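Probable membrane transporter protein MamO (Magnetospirillum magneticum, PDB 5HMA) promotes magnetite biomineralization through transition-metal binding by its protease-like, probably inactive domain, the part described here, and is needed for activation of the MamE protease. Local coordinates at residues A[31-36]-A[73-78]; A[56-61]-A[80-85]; A[111-116]-A[141-146]; A[135-140]-A[175-180]. One frame throughout, in Å; residues are numbered along the deposited sequence.

Contact 1. Residues A[31-36]-A[73-78]; sequences NGYVIT and LALLKM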
loop_
_atom_site.group_PDB
_atom_site.type_symbol
_atom_site.label_atom_id
_atom_site.label_comp_id
_atom_site.label_asym_id
_atom_site.label_seq_id
_atom_site.Cartn_x
_atom_site.Cartn_y
_atom_site.Cartn_z
ATOM N N ASN A 31 -0.413 -15.300 6.770
ATOM C CA ASN A 31 0.972 -15.778 6.842
ATOM C C ASN A 31 1.988 -14.778 6.317
ATOM O O ASN A 31 3.101 -15.150 5.981
ATOM C CB ASN A 31 1.140 -17.089 6.089
ATOM C CG ASN A 31 0.402 -18.218 6.746
ATOM O OD1 ASN A 31 0.788 -18.681 7.821
ATOM N ND2 ASN A 31 -0.672 -18.675 6.109
ATOM N N GLY A 32 1.610 -13.512 6.246
ATOM C CA GLY A 32 2.574 -12.475 5.964
ATOM C C GLY A 32 2.664 -11.988 4.531
ATOM O O GLY A 32 3.715 -11.501 4.116
ATOM N N TYR A 33 1.575 -12.098 3.774
ATOM C CA TYR A 33 1.547 -11.506 2.438
ATOM C C TYR A 33 1.325 -10.003 2.533
ATOM O O TYR A 33 0.476 -9.531 3.297
ATOM C CB TYR A 33 0.480 -12.161 1.571
ATOM C CG TYR A 33 0.882 -13.556 1.169
ATOM C CD1 TYR A 33 1.735 -13.766 0.095
ATOM C CD2 TYR A 33 0.438 -14.661 1.889
ATOM C CE1 TYR A 33 2.128 -15.040 -0.262
ATOM C CE2 TYR A 33 0.820 -15.943 1.538
ATOM C CZ TYR A 33 1.669 -16.127 0.464
ATOM O OH TYR A 33 2.052 -17.400 0.116
ATOM N N VAL A 34 2.106 -9.259 1.753
ATOM C CA VAL A 34 2.070 -7.803 1.767
ATOM C C VAL A 34 1.978 -7.304 0.338
ATOM O O VAL A 34 2.756 -7.739 -0.526
ATOM C CB VAL A 34 3.323 -7.208 2.453
ATOM C CG1 VAL A 34 3.386 -5.683 2.252
ATOM C CG2 VAL A 34 3.366 -7.581 3.930
ATOM N N ILE A 35 1.040 -6.394 0.090
ATOM C CA ILE A 35 0.985 -5.678 -1.181
ATOM C C ILE A 35 1.650 -4.316 -1.017
ATOM O O ILE A 35 1.408 -3.614 -0.032
ATOM C CB ILE A 35 -0.449 -5.504 -1.682
ATOM C CG1 ILE A 35 -1.049 -6.853 -2.073
ATOM C CG2 ILE A 35 -0.464 -4.578 -2.891
ATOM C CD1 ILE A 35 -0.511 -7.374 -3.381
ATOM N N THR A 36 2.488 -3.941 -1.976
ATOM C CA THR A 36 3.112 -2.630 -1.942
ATOM C C THR A 36 3.340 -2.181 -3.387
ATOM O O THR A 36 2.987 -2.913 -4.315
ATOM C CB THR A 36 4.433 -2.658 -1.124
ATOM O OG1 THR A 36 4.899 -1.317 -0.922
ATOM C CG2 THR A 36 5.506 -3.481 -1.844
ATOM N N LEU A 73 2.386 -2.767 -8.888
ATOM C CA LEU A 73 2.238 -3.447 -7.607
ATOM C C LEU A 73 3.177 -4.647 -7.480
ATOM O O LEU A 73 3.556 -5.274 -8.473
ATOM C CB LEU A 73 0.792 -3.893 -7.391
ATOM C CG LEU A 73 -0.267 -2.794 -7.335
ATOM C CD1 LEU A 73 -1.617 -3.385 -6.977
ATOM C CD2 LEU A 73 0.132 -1.727 -6.343
ATOM N N ALA A 74 3.546 -4.937 -6.235
ATOM C CA ALA A 74 4.333 -6.109 -5.877
ATOM C C ALA A 74 3.666 -6.838 -4.716
ATOM O O ALA A 74 3.168 -6.208 -3.768
ATOM C CB ALA A 74 5.760 -5.712 -5.499
ATOM N N LEU A 75 3.645 -8.164 -4.810
ATOM C CA LEU A 75 3.212 -9.031 -3.716
ATOM C C LEU A 75 4.449 -9.544 -3.002
ATOM O O LEU A 75 5.287 -10.204 -3.609
ATOM C CB LEU A 75 2.378 -10.217 -4.230
ATOM C CG LEU A 75 1.955 -11.215 -3.142
ATOM C CD1 LEU A 75 0.977 -10.549 -2.196
ATOM C CD2 LEU A 75 1.366 -12.513 -3.734
ATOM N N LEU A 76 4.562 -9.231 -1.719
ATOM C CA LEU A 76 5.688 -9.682 -0.914
ATOM C C LEU A 76 5.235 -10.779 0.037
ATOM O O LEU A 76 4.060 -10.855 0.411
ATOM C CB LEU A 76 6.286 -8.519 -0.105
ATOM C CG LEU A 76 6.580 -7.181 -0.784
ATOM C CD1 LEU A 76 7.222 -6.224 0.218
ATOM C CD2 LEU A 76 7.476 -7.378 -1.992
ATOM N N LYS A 77 6.177 -11.613 0.449
ATOM C CA LYS A 77 5.921 -12.572 1.511
ATOM C C LYS A 77 6.967 -12.383 2.607
ATOM O O LYS A 77 8.162 -12.499 2.356
ATOM C CB LYS A 77 5.942 -14.001 0.963
ATOM C CG LYS A 77 6.007 -15.109 2.005
ATOM C CD LYS A 77 4.680 -15.290 2.729
ATOM C CE LYS A 77 4.647 -16.635 3.465
ATOM N NZ LYS A 77 5.488 -16.618 4.694
ATOM N N MET A 78 6.522 -12.067 3.815
ATOM C CA MET A 78 7.430 -12.006 4.950
ATOM C C MET A 78 7.920 -13.410 5.314
ATOM O O MET A 78 7.137 -14.374 5.324
ATOM C CB MET A 78 6.744 -11.337 6.139
ATOM C CG MET A 78 6.423 -9.867 5.895
ATOM S SD MET A 78 5.776 -8.952 7.329
ATOM C CE MET A 78 4.025 -9.379 7.260
#
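Strands 33-36 and 73-78 lie antiparallel in the N-terminal beta-barrel of this trypsin-like domain, paired from Tyr33 with Lys77 to Thr36 with Ala74. Backbone bonds set the frame. Val34 and Leu76 bond both ways, Leu76 N reaching Val34 O at 2.6 Å nearly along the C=O axis; Thr36 and Ala74 do likewise, and Met78 N points straight at Gly32 O (177°). Gly32 suits its place because its positive phi would jam a CB against the preceding carbonyl, and the CB would also crowd that of Met78.

Apolar packing fills both faces. Val34 CG2 lies 3.8 Å from Met78 CE, and beside it Thr36 turns CG2 to Leu76 CD1 while its OG1 bonds to Ser24 O. On the opposite face Ile35 CD1 meets Leu75 CD1 at 3.7 Å.

Polar contacts gather around Lys77. Its chain, bent at chi2 and chi4, lays CD over one face of the Tyr33 ring, 3.9 Å from the centroid, a CH-pi contact. NZ then donates to Asn31 O (3.1 Å) and Met78 O (2.9 Å). The lysine thus spends its methylenes on an aromatic face and its ammonium on two neutral carbonyls, which would probably keep it protonated.

Contact 2. Residues A[56-61]-A[80-85]; sequences GIRRFP and TTEKFL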
loop_
_atom_site.group_PDB
_atom_site.type_symbol
_atom_site.label_atom_id
_atom_site.label_comp_id
_atom_site.label_asym_id
_atom_site.label_seq_id
_atom_site.Cartn_x
_atom_site.Cartn_y
_atom_site.Cartn_z
ATOM N N GLY A 56 6.459 -2.377 20.137
ATOM C CA GLY A 56 7.261 -1.580 19.223
ATOM C C GLY A 56 7.437 -2.248 17.868
ATOM O O GLY A 56 6.954 -3.372 17.644
ATOM N N ILE A 57 8.127 -1.553 16.963
ATOM C CA ILE A 57 8.321 -2.016 15.594
ATOM C C ILE A 57 9.107 -3.322 15.541
ATOM O O ILE A 57 10.163 -3.434 16.151
ATOM C CB ILE A 57 9.030 -0.944 14.749
ATOM C CG1 ILE A 57 8.163 0.312 14.628
ATOM C CG2 ILE A 57 9.347 -1.488 13.374
ATOM C CD1 ILE A 57 6.927 0.112 13.738
ATOM N N ARG A 58 8.571 -4.307 14.819
ATOM C CA ARG A 58 9.300 -5.529 14.497
ATOM C C ARG A 58 9.567 -5.614 13.000
ATOM O O ARG A 58 8.721 -5.242 12.183
ATOM C CB ARG A 58 8.532 -6.766 14.972
ATOM C CG ARG A 58 8.629 -6.952 16.476
ATOM C CD ARG A 58 8.247 -8.348 16.914
ATOM N NE ARG A 58 9.008 -9.386 16.226
ATOM C CZ ARG A 58 8.754 -10.683 16.367
ATOM N NH1 ARG A 58 7.769 -11.068 17.166
ATOM N NH2 ARG A 58 9.472 -11.592 15.717
ATOM N N ARG A 59 10.750 -6.092 12.636
ATOM C CA ARG A 59 11.116 -6.165 11.227
ATOM C C ARG A 59 11.146 -7.598 10.758
ATOM O O ARG A 59 11.556 -8.491 11.489
ATOM C CB ARG A 59 12.466 -5.492 10.986
ATOM C CG ARG A 59 12.371 -4.000 11.223
ATOM C CD ARG A 59 13.677 -3.309 11.022
ATOM N NE ARG A 59 14.072 -3.256 9.620
ATOM C CZ ARG A 59 15.181 -2.655 9.204
ATOM N NH1 ARG A 59 15.972 -2.066 10.096
ATOM N NH2 ARG A 59 15.500 -2.639 7.914
ATOM N N PHE A 60 10.693 -7.816 9.534
ATOM C CA PHE A 60 10.736 -9.145 8.933
ATOM C C PHE A 60 11.272 -9.019 7.524
ATOM O O PHE A 60 10.841 -8.130 6.779
ATOM C CB PHE A 60 9.344 -9.790 8.900
ATOM C CG PHE A 60 8.678 -9.865 10.241
ATOM C CD1 PHE A 60 8.907 -10.947 11.082
ATOM C CD2 PHE A 60 7.851 -8.836 10.678
ATOM C CE1 PHE A 60 8.304 -11.019 12.329
ATOM C CE2 PHE A 60 7.242 -8.897 11.924
ATOM C CZ PHE A 60 7.466 -9.991 12.751
ATOM N N PRO A 61 12.218 -9.893 7.155
ATOM C CA PRO A 61 12.655 -9.932 5.755
ATOM C C PRO A 61 11.500 -10.350 4.833
ATOM O O PRO A 61 10.611 -11.105 5.236
ATOM C CB PRO A 61 13.792 -10.974 5.748
ATOM C CG PRO A 61 13.687 -11.707 7.042
ATOM C CD PRO A 61 12.911 -10.877 8.011
ATOM N N THR A 80 8.708 -15.550 8.026
ATOM C CA THR A 80 8.471 -15.598 9.464
ATOM C C THR A 80 7.555 -16.758 9.805
ATOM O O THR A 80 6.760 -17.175 8.973
ATOM C CB THR A 80 7.826 -14.275 9.966
ATOM O OG1 THR A 80 7.540 -14.386 11.367
ATOM C CG2 THR A 80 6.541 -14.013 9.211
ATOM N N THR A 81 7.650 -17.277 11.024
ATOM C CA THR A 81 6.652 -18.236 11.497
ATOM C C THR A 81 5.428 -17.534 12.106
ATOM O O THR A 81 4.485 -18.186 12.537
ATOM C CB THR A 81 7.231 -19.182 12.550
ATOM O OG1 THR A 81 7.966 -18.414 13.507
ATOM C CG2 THR A 81 8.159 -20.180 11.908
ATOM N N GLU A 82 5.440 -16.208 12.153
ATOM C CA GLU A 82 4.360 -15.510 12.843
ATOM C C GLU A 82 3.111 -15.268 11.981
ATOM O O GLU A 82 3.184 -15.216 10.754
ATOM C CB GLU A 82 4.874 -14.186 13.394
ATOM C CG GLU A 82 4.727 -14.135 14.904
ATOM C CD GLU A 82 6.022 -13.911 15.613
ATOM O OE1 GLU A 82 6.011 -13.937 16.854
ATOM O OE2 GLU A 82 7.047 -13.695 14.934
ATOM N N LYS A 83 1.966 -15.122 12.645
ATOM C CA LYS A 83 0.702 -14.810 11.979
ATOM C C LYS A 83 0.371 -13.315 12.112
ATOM O O LYS A 83 0.824 -12.655 13.052
ATOM C CB LYS A 83 -0.427 -15.655 12.573
ATOM C CG LYS A 83 -0.602 -17.066 11.978
ATOM C CD LYS A 83 0.695 -17.835 11.796
ATOM C CE LYS A 83 0.405 -19.310 11.508
ATOM N NZ LYS A 83 1.461 -19.934 10.670
ATOM N N PHE A 84 -0.437 -12.789 11.191
ATOM C CA PHE A 84 -0.713 -11.355 11.135
ATOM C C PHE A 84 -2.183 -11.059 10.945
ATOM O O PHE A 84 -2.852 -11.719 10.148
ATOM C CB PHE A 84 0.063 -10.685 9.995
ATOM C CG PHE A 84 1.560 -10.815 10.114
ATOM C CD1 PHE A 84 2.204 -11.993 9.729
ATOM C CD2 PHE A 84 2.327 -9.762 10.595
ATOM C CE1 PHE A 84 3.587 -12.128 9.832
ATOM C CE2 PHE A 84 3.728 -9.887 10.702
ATOM C CZ PHE A 84 4.351 -11.074 10.316
ATOM N N LEU A 85 -2.677 -10.067 11.685
ATOM C CA LEU A 85 -3.929 -9.397 11.344
ATOM C C LEU A 85 -3.765 -8.757 9.961
ATOM O O LEU A 85 -2.705 -8.214 9.637
ATOM C CB LEU A 85 -4.285 -8.342 12.397
ATOM C CG LEU A 85 -4.644 -8.892 13.778
ATOM C CD1 LEU A 85 -4.993 -7.767 14.751
ATOM C CD2 LEU A 85 -5.803 -9.864 13.646
#
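A T-shaped aromatic pair ties strand 58-61 of the N-terminal barrel to the loop 80-85, whose first turn is an ST turn: Thr80 OG1 accepts from Glu82 N at 2.9 Å. Phe60 is the hub. With CG anti to its carbonyl carbon, the side chain points at the loop and reaches toward Phe84 tip to tip, so that the edge of Phe84 meets the face of Phe60, the planes standing 83° apart and CE2 of Phe60 lying 3.8 Å from CE2 of Phe84. Phe60 CD1 also rests on Thr80 CB at 3.7 Å, so a large flat residue serves two neighbours at once. An alanine here would lack the ring and would probably leave Phe84 and Thr80 without their common partner, loosening the loop against the strand.

Glu82 comes to Phe60 from another direction. Its OE2 lies near the plane of the ring, 3.9 Å from CE1 at the edge, where the ring hydrogens are likely to be slightly positive. The same carboxylate makes a long salt bridge to Arg58, whose guanidinium has one face on Phe60 CZ. Farther in, Phe60 and Phe84 both touch Met78 and Val51, so the aromatic pair packs against two strands of the barrel while the charges stay toward the surface. Guanidinium and carboxylate planes are 82° apart, and both bonds are weak: Arg58 NH2 to Glu82 OE2 is 3.3 Å and Arg58 NH1 to Glu82 OE1 is 3.4 Å.

Contact 3. Residues A[111-116]-A[141-146]; sequences APLVRQ and AVYSWE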
loop_
_atom_site.group_PDB
_atom_site.type_symbol
_atom_site.label_atom_id
_atom_site.label_comp_id
_atom_site.label_asym_id
_atom_site.label_seq_id
_atom_site.Cartn_x
_atom_site.Cartn_y
_atom_site.Cartn_z
ATOM N N ALA A 111 5.844 5.392 12.685
ATOM C CA ALA A 111 4.587 5.946 13.167
ATOM C C ALA A 111 3.524 5.846 12.085
ATOM O O ALA A 111 3.831 5.946 10.890
ATOM C CB ALA A 111 4.763 7.401 13.610
ATOM N N PRO A 112 2.266 5.640 12.501
ATOM C CA PRO A 112 1.148 5.557 11.557
ATOM C C PRO A 112 0.774 6.920 10.974
ATOM O O PRO A 112 0.844 7.934 11.662
ATOM C CB PRO A 112 0.008 5.000 12.414
ATOM C CG PRO A 112 0.335 5.454 13.807
ATOM C CD PRO A 112 1.843 5.425 13.899
ATOM N N LEU A 113 0.402 6.931 9.703
ATOM C CA LEU A 113 -0.105 8.127 9.043
ATOM C C LEU A 113 -1.502 7.834 8.544
ATOM O O LEU A 113 -1.740 6.785 7.950
ATOM C CB LEU A 113 0.773 8.522 7.858
ATOM C CG LEU A 113 2.259 8.736 8.097
ATOM C CD1 LEU A 113 3.003 8.782 6.765
ATOM C CD2 LEU A 113 2.460 10.017 8.898
ATOM N N VAL A 114 -2.427 8.752 8.757
ATOM C CA VAL A 114 -3.746 8.588 8.166
ATOM C C VAL A 114 -4.255 9.941 7.690
ATOM O O VAL A 114 -4.046 10.973 8.341
ATOM C CB VAL A 114 -4.738 7.934 9.162
ATOM C CG1 VAL A 114 -4.936 8.813 10.382
ATOM C CG2 VAL A 114 -6.072 7.662 8.491
ATOM N N ARG A 115 -4.904 9.933 6.534
ATOM C CA ARG A 115 -5.587 11.121 6.051
ATOM C C ARG A 115 -6.882 10.709 5.362
ATOM O O ARG A 115 -6.931 9.724 4.623
ATOM C CB ARG A 115 -4.690 11.910 5.100
ATOM C CG ARG A 115 -5.360 13.095 4.467
ATOM C CD ARG A 115 -5.059 14.362 5.231
ATOM N NE ARG A 115 -4.290 15.287 4.405
ATOM C CZ ARG A 115 -3.241 15.979 4.838
ATOM N NH1 ARG A 115 -2.829 15.857 6.096
ATOM N NH2 ARG A 115 -2.608 16.799 4.010
ATOM N N GLN A 116 -7.941 11.453 5.619
ATOM C CA GLN A 116 -9.194 11.198 4.937
ATOM C C GLN A 116 -9.374 12.173 3.786
ATOM O O GLN A 116 -8.824 13.271 3.789
ATOM C CB GLN A 116 -10.371 11.312 5.895
ATOM C CG GLN A 116 -10.593 12.690 6.395
ATOM C CD GLN A 116 -12.035 12.918 6.753
ATOM O OE1 GLN A 116 -12.805 13.454 5.953
ATOM N NE2 GLN A 116 -12.422 12.496 7.954
ATOM N N ALA A 141 -6.836 12.155 -0.366
ATOM C CA ALA A 141 -6.448 11.526 0.907
ATOM C C ALA A 141 -4.951 11.223 0.930
ATOM O O ALA A 141 -4.358 11.035 1.988
ATOM C CB ALA A 141 -7.239 10.245 1.158
ATOM N N VAL A 142 -4.354 11.159 -0.254
ATOM C CA VAL A 142 -2.921 10.921 -0.394
ATOM C C VAL A 142 -2.185 12.257 -0.492
ATOM O O VAL A 142 -2.326 12.982 -1.478
ATOM C CB VAL A 142 -2.648 10.038 -1.610
ATOM C CG1 VAL A 142 -1.150 9.921 -1.880
ATOM C CG2 VAL A 142 -3.319 8.666 -1.421
ATOM N N TYR A 143 -1.420 12.591 0.546
ATOM C CA TYR A 143 -0.752 13.891 0.622
ATOM C C TYR A 143 0.778 13.765 0.724
ATOM O O TYR A 143 1.495 14.752 0.554
ATOM C CB TYR A 143 -1.290 14.695 1.821
ATOM C CG TYR A 143 -0.824 14.167 3.167
ATOM C CD1 TYR A 143 -1.412 13.040 3.743
ATOM C CD2 TYR A 143 0.210 14.791 3.860
ATOM C CE1 TYR A 143 -0.973 12.543 4.969
ATOM C CE2 TYR A 143 0.652 14.307 5.086
ATOM C CZ TYR A 143 0.062 13.184 5.637
ATOM O OH TYR A 143 0.512 12.709 6.856
ATOM N N SER A 144 1.276 12.563 1.012
ATOM C CA SER A 144 2.707 12.383 1.267
ATOM C C SER A 144 3.301 11.201 0.512
ATOM O O SER A 144 2.673 10.158 0.389
ATOM C CB SER A 144 2.967 12.201 2.768
ATOM O OG SER A 144 4.299 11.751 3.022
ATOM N N TRP A 145 4.529 11.369 0.030
ATOM C CA TRP A 145 5.268 10.284 -0.591
ATOM C C TRP A 145 5.334 9.044 0.313
ATOM O O TRP A 145 5.404 7.917 -0.175
ATOM C CB TRP A 145 6.682 10.752 -0.959
ATOM C CG TRP A 145 7.540 11.064 0.212
ATOM C CD1 TRP A 145 7.634 12.256 0.863
ATOM C CD2 TRP A 145 8.448 10.169 0.875
ATOM N NE1 TRP A 145 8.542 12.162 1.890
ATOM C CE2 TRP A 145 9.059 10.895 1.918
ATOM C CE3 TRP A 145 8.804 8.829 0.685
ATOM C CZ2 TRP A 145 10.003 10.323 2.771
ATOM C CZ3 TRP A 145 9.740 8.264 1.533
ATOM C CH2 TRP A 145 10.329 9.010 2.564
ATOM N N GLU A 146 5.267 9.242 1.624
ATOM C CA GLU A 146 5.353 8.121 2.557
ATOM C C GLU A 146 4.119 7.232 2.542
ATOM O O GLU A 146 4.163 6.096 3.014
ATOM C CB GLU A 146 5.611 8.640 3.968
ATOM C CG GLU A 146 6.799 9.577 4.006
ATOM C CD GLU A 146 7.282 9.851 5.404
ATOM O OE1 GLU A 146 8.286 9.217 5.821
ATOM O OE2 GLU A 146 6.655 10.705 6.076
#
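Arg115, on strand 112-116, reaches across to the loop 141-146 and lies flat on Tyr143. Its CG is anti to the backbone N (chi1 175°), and CB passes 3.2 Å from Ala141 O. CG follows at 3.4 Å from the same Ala141 O. The chain then bends at chi2 and chi3, which carries CD and NE across the ring, NE coming 3.7 Å from Tyr143 CD1. CZ sits 3.5 Å from Tyr143 CG. At the tip the two nitrogens divide the surface: NH2 overlies the root of the side chain, 3.3 Å from Tyr143 CG, whereas NH1 lies above the ring centre. Guanidinium and ring planes differ by 15°, so this is a parallel cation-pi stack. Arginine suits this exposed position on the strand because its flat charge can pack on an aromatic ring while remaining near solvent.

Tyr143 OH meets Leu113 CD2 at the far end of the ring, and Leu113 CD1 packs on Glu146 CB at 3.8 Å. An alanine in place of Tyr143 would remove the ring, and would probably leave Arg115 more mobile and Leu113 less well covered.

Ser144 OG accepts from Glu146 N in an ST turn, and Gln147 OE1 takes the N-H groups of Tyr143 and Ser144. Next comes Thr148, which by sequence stands where active trypsin-like enzymes carry their serine nucleophile, consistent with an inactive domain. The loop leaves strand 131-139, a sheet neighbour of strand 112-121; the latter also pairs with strand 100-106, through Leu113 with Gly105 and Arg115 with Ala103.

Contact 4. Residues A[135-140]-A[175-180]; sequences HLLRSD and GFTVPA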
loop_
_atom_site.group_PDB
_atom_site.type_symbol
_atom_site.label_atom_id
_atom_site.label_comp_id
_atom_site.label_asym_id
_atom_site.label_seq_id
_atom_site.Cartn_x
_atom_site.Cartn_y
_atom_site.Cartn_z
ATOM N N HIS A 135 -6.885 3.599 -15.568
ATOM C CA HIS A 135 -8.045 3.284 -14.728
ATOM C C HIS A 135 -7.731 3.297 -13.233
ATOM O O HIS A 135 -8.159 2.422 -12.484
ATOM C CB HIS A 135 -8.635 1.933 -15.139
ATOM C CG HIS A 135 -8.938 1.833 -16.603
ATOM N ND1 HIS A 135 -8.074 1.244 -17.500
ATOM C CD2 HIS A 135 -9.999 2.263 -17.328
ATOM C CE1 HIS A 135 -8.593 1.308 -18.715
ATOM N NE2 HIS A 135 -9.761 1.923 -18.637
ATOM N N LEU A 136 -6.978 4.306 -12.811
ATOM C CA LEU A 136 -6.718 4.531 -11.395
ATOM C C LEU A 136 -7.786 5.430 -10.778
ATOM O O LEU A 136 -8.496 6.147 -11.487
ATOM C CB LEU A 136 -5.343 5.167 -11.201
ATOM C CG LEU A 136 -4.164 4.353 -11.720
ATOM C CD1 LEU A 136 -2.928 5.214 -11.769
ATOM C CD2 LEU A 136 -3.937 3.163 -10.816
ATOM N N LEU A 137 -7.887 5.390 -9.455
ATOM C CA LEU A 137 -8.652 6.387 -8.715
ATOM C C LEU A 137 -7.798 7.619 -8.442
ATOM O O LEU A 137 -6.566 7.542 -8.408
ATOM C CB LEU A 137 -9.134 5.817 -7.389
ATOM C CG LEU A 137 -9.844 4.464 -7.423
ATOM C CD1 LEU A 137 -10.065 3.971 -5.998
ATOM C CD2 LEU A 137 -11.166 4.583 -8.174
ATOM N N ARG A 138 -8.451 8.754 -8.232
ATOM C CA ARG A 138 -7.773 9.903 -7.633
ATOM C C ARG A 138 -8.497 10.356 -6.385
ATOM O O ARG A 138 -9.726 10.427 -6.355
ATOM C CB ARG A 138 -7.688 11.058 -8.612
ATOM C CG ARG A 138 -6.770 10.760 -9.753
ATOM C CD ARG A 138 -6.529 11.997 -10.551
ATOM N NE ARG A 138 -5.712 12.959 -9.825
ATOM C CZ ARG A 138 -5.204 14.043 -10.394
ATOM N NH1 ARG A 138 -4.467 14.891 -9.691
ATOM N NH2 ARG A 138 -5.441 14.268 -11.677
ATOM N N SER A 139 -7.729 10.662 -5.351
ATOM C CA SER A 139 -8.297 11.217 -4.134
ATOM C C SER A 139 -7.291 12.136 -3.456
ATOM O O SER A 139 -6.075 11.972 -3.593
ATOM C CB SER A 139 -8.714 10.106 -3.171
ATOM O OG SER A 139 -7.628 9.774 -2.333
ATOM N N ASP A 140 -7.809 13.100 -2.711
ATOM C CA ASP A 140 -6.954 14.009 -1.965
ATOM C C ASP A 140 -6.591 13.446 -0.588
ATOM O O ASP A 140 -6.091 14.177 0.264
ATOM C CB ASP A 140 -7.630 15.383 -1.829
ATOM C CG ASP A 140 -9.119 15.281 -1.529
ATOM O OD1 ASP A 140 -9.533 14.326 -0.845
ATOM O OD2 ASP A 140 -9.883 16.159 -1.977
ATOM N N GLY A 175 -2.805 12.533 -5.394
ATOM C CA GLY A 175 -3.069 11.177 -4.950
ATOM C C GLY A 175 -3.694 10.251 -5.983
ATOM O O GLY A 175 -4.739 10.553 -6.563
ATOM N N PHE A 176 -3.052 9.112 -6.214
ATOM C CA PHE A 176 -3.611 8.085 -7.084
ATOM C C PHE A 176 -3.818 6.801 -6.305
ATOM O O PHE A 176 -3.227 6.614 -5.236
ATOM C CB PHE A 176 -2.700 7.852 -8.282
ATOM C CG PHE A 176 -2.706 8.986 -9.248
ATOM C CD1 PHE A 176 -1.981 10.141 -8.984
ATOM C CD2 PHE A 176 -3.472 8.924 -10.404
ATOM C CE1 PHE A 176 -2.005 11.211 -9.863
ATOM C CE2 PHE A 176 -3.493 9.996 -11.305
ATOM C CZ PHE A 176 -2.762 11.139 -11.029
ATOM N N THR A 177 -4.666 5.917 -6.826
ATOM C CA THR A 177 -4.924 4.642 -6.164
ATOM C C THR A 177 -5.218 3.533 -7.166
ATOM O O THR A 177 -6.108 3.676 -8.014
ATOM C CB THR A 177 -6.128 4.718 -5.183
ATOM O OG1 THR A 177 -5.905 5.742 -4.203
ATOM C CG2 THR A 177 -6.302 3.377 -4.482
ATOM N N VAL A 178 -4.467 2.434 -7.059
ATOM C CA VAL A 178 -4.754 1.212 -7.805
ATOM C C VAL A 178 -5.920 0.485 -7.145
ATOM O O VAL A 178 -5.823 0.108 -5.986
ATOM C CB VAL A 178 -3.534 0.296 -7.863
ATOM C CG1 VAL A 178 -3.819 -0.900 -8.775
ATOM C CG2 VAL A 178 -2.285 1.074 -8.306
ATOM N N PRO A 179 -7.035 0.292 -7.873
ATOM C CA PRO A 179 -8.200 -0.390 -7.280
ATOM C C PRO A 179 -7.868 -1.793 -6.766
ATOM O O PRO A 179 -7.101 -2.512 -7.400
ATOM C CB PRO A 179 -9.199 -0.458 -8.441
ATOM C CG PRO A 179 -8.828 0.688 -9.316
ATOM C CD PRO A 179 -7.316 0.805 -9.222
ATOM N N ALA A 180 -8.446 -2.180 -5.634
ATOM C CA ALA A 180 -8.106 -3.455 -5.009
ATOM C C ALA A 180 -8.474 -4.657 -5.885
ATOM O O ALA A 180 -7.878 -5.720 -5.753
ATOM C CB ALA A 180 -8.778 -3.568 -3.648
HETATM O O HOH W 1 -5.894 8.529 -4.201
#
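Leu136 and Val178 lie side by side at the apolar centre, Leu136 CD2 3.7 Å from Val178 CG2, while the other branch, CD1, turns to Phe176 CD2 at 4.0 Å. The branched leucine thus fills the space between a valine and an aromatic ring. Leu137 points to the other face, where its CB meets Thr177 CB at 3.9 Å and its CG approaches Pro179.

Between these faces the backbones of strands 136-139 and 175-179 are antiparallel. Leu137 and Thr177 exchange bonds: Leu137 N to Thr177 O is 2.9 Å and lies in the carbonyl plane, whereas Thr177 N stands above the plane of its acceptor, Leu137 O. Ser139 N adds a bond to Gly175 O. Gly175 is required by packing, since a CB there would collide with Ser139 O.

Toward the surface Arg138 lies alongside Phe176. CG sits over the ring face, a CH-pi contact 4.1 Å from the centroid, and the guanidinium is turned 16° from the ring plane; its NH1 forms a salt bridge with Glu174. At the other polar margin a water joins Ser139 OG and Thr177 OG1, 2.8 Å from each, donating to the threonine. Thr177 OG1 is also bonded to Asn163 OD1, so this buried hydroxyl is well satisfied.

The pair belongs to the C-terminal barrel. Strand 131-139 also joins strands 112-121 and 124-128, strand 173-179 joins strand 159-167, and helix 180-185 follows directly. Val178 comes close to His71, which with His186 binds the nickel ion.

Contacts 1 and 4 are buried antiparallel strand pairs, one in each barrel, and they meet where Leu73 CD1 touches Val178 CG1, next to His71. Contacts 2 and 3 are surface contacts between a strand and a loop, and they rely on side chains instead of backbone pairing: an edge-to-face aromatic pair with a weak salt bridge in contact 2, a flat cation-pi stack in contact 3. Contact 2 continues the sheet of contact 1, Met78 reaching both Phe60 and Phe84. Contact 3 shares the second sheet with contact 4, and Val142 packs on Gly175. Each barrel thus combines a buried contact held by backbone bonds with a surface one in which charged and aromatic side chains do the work.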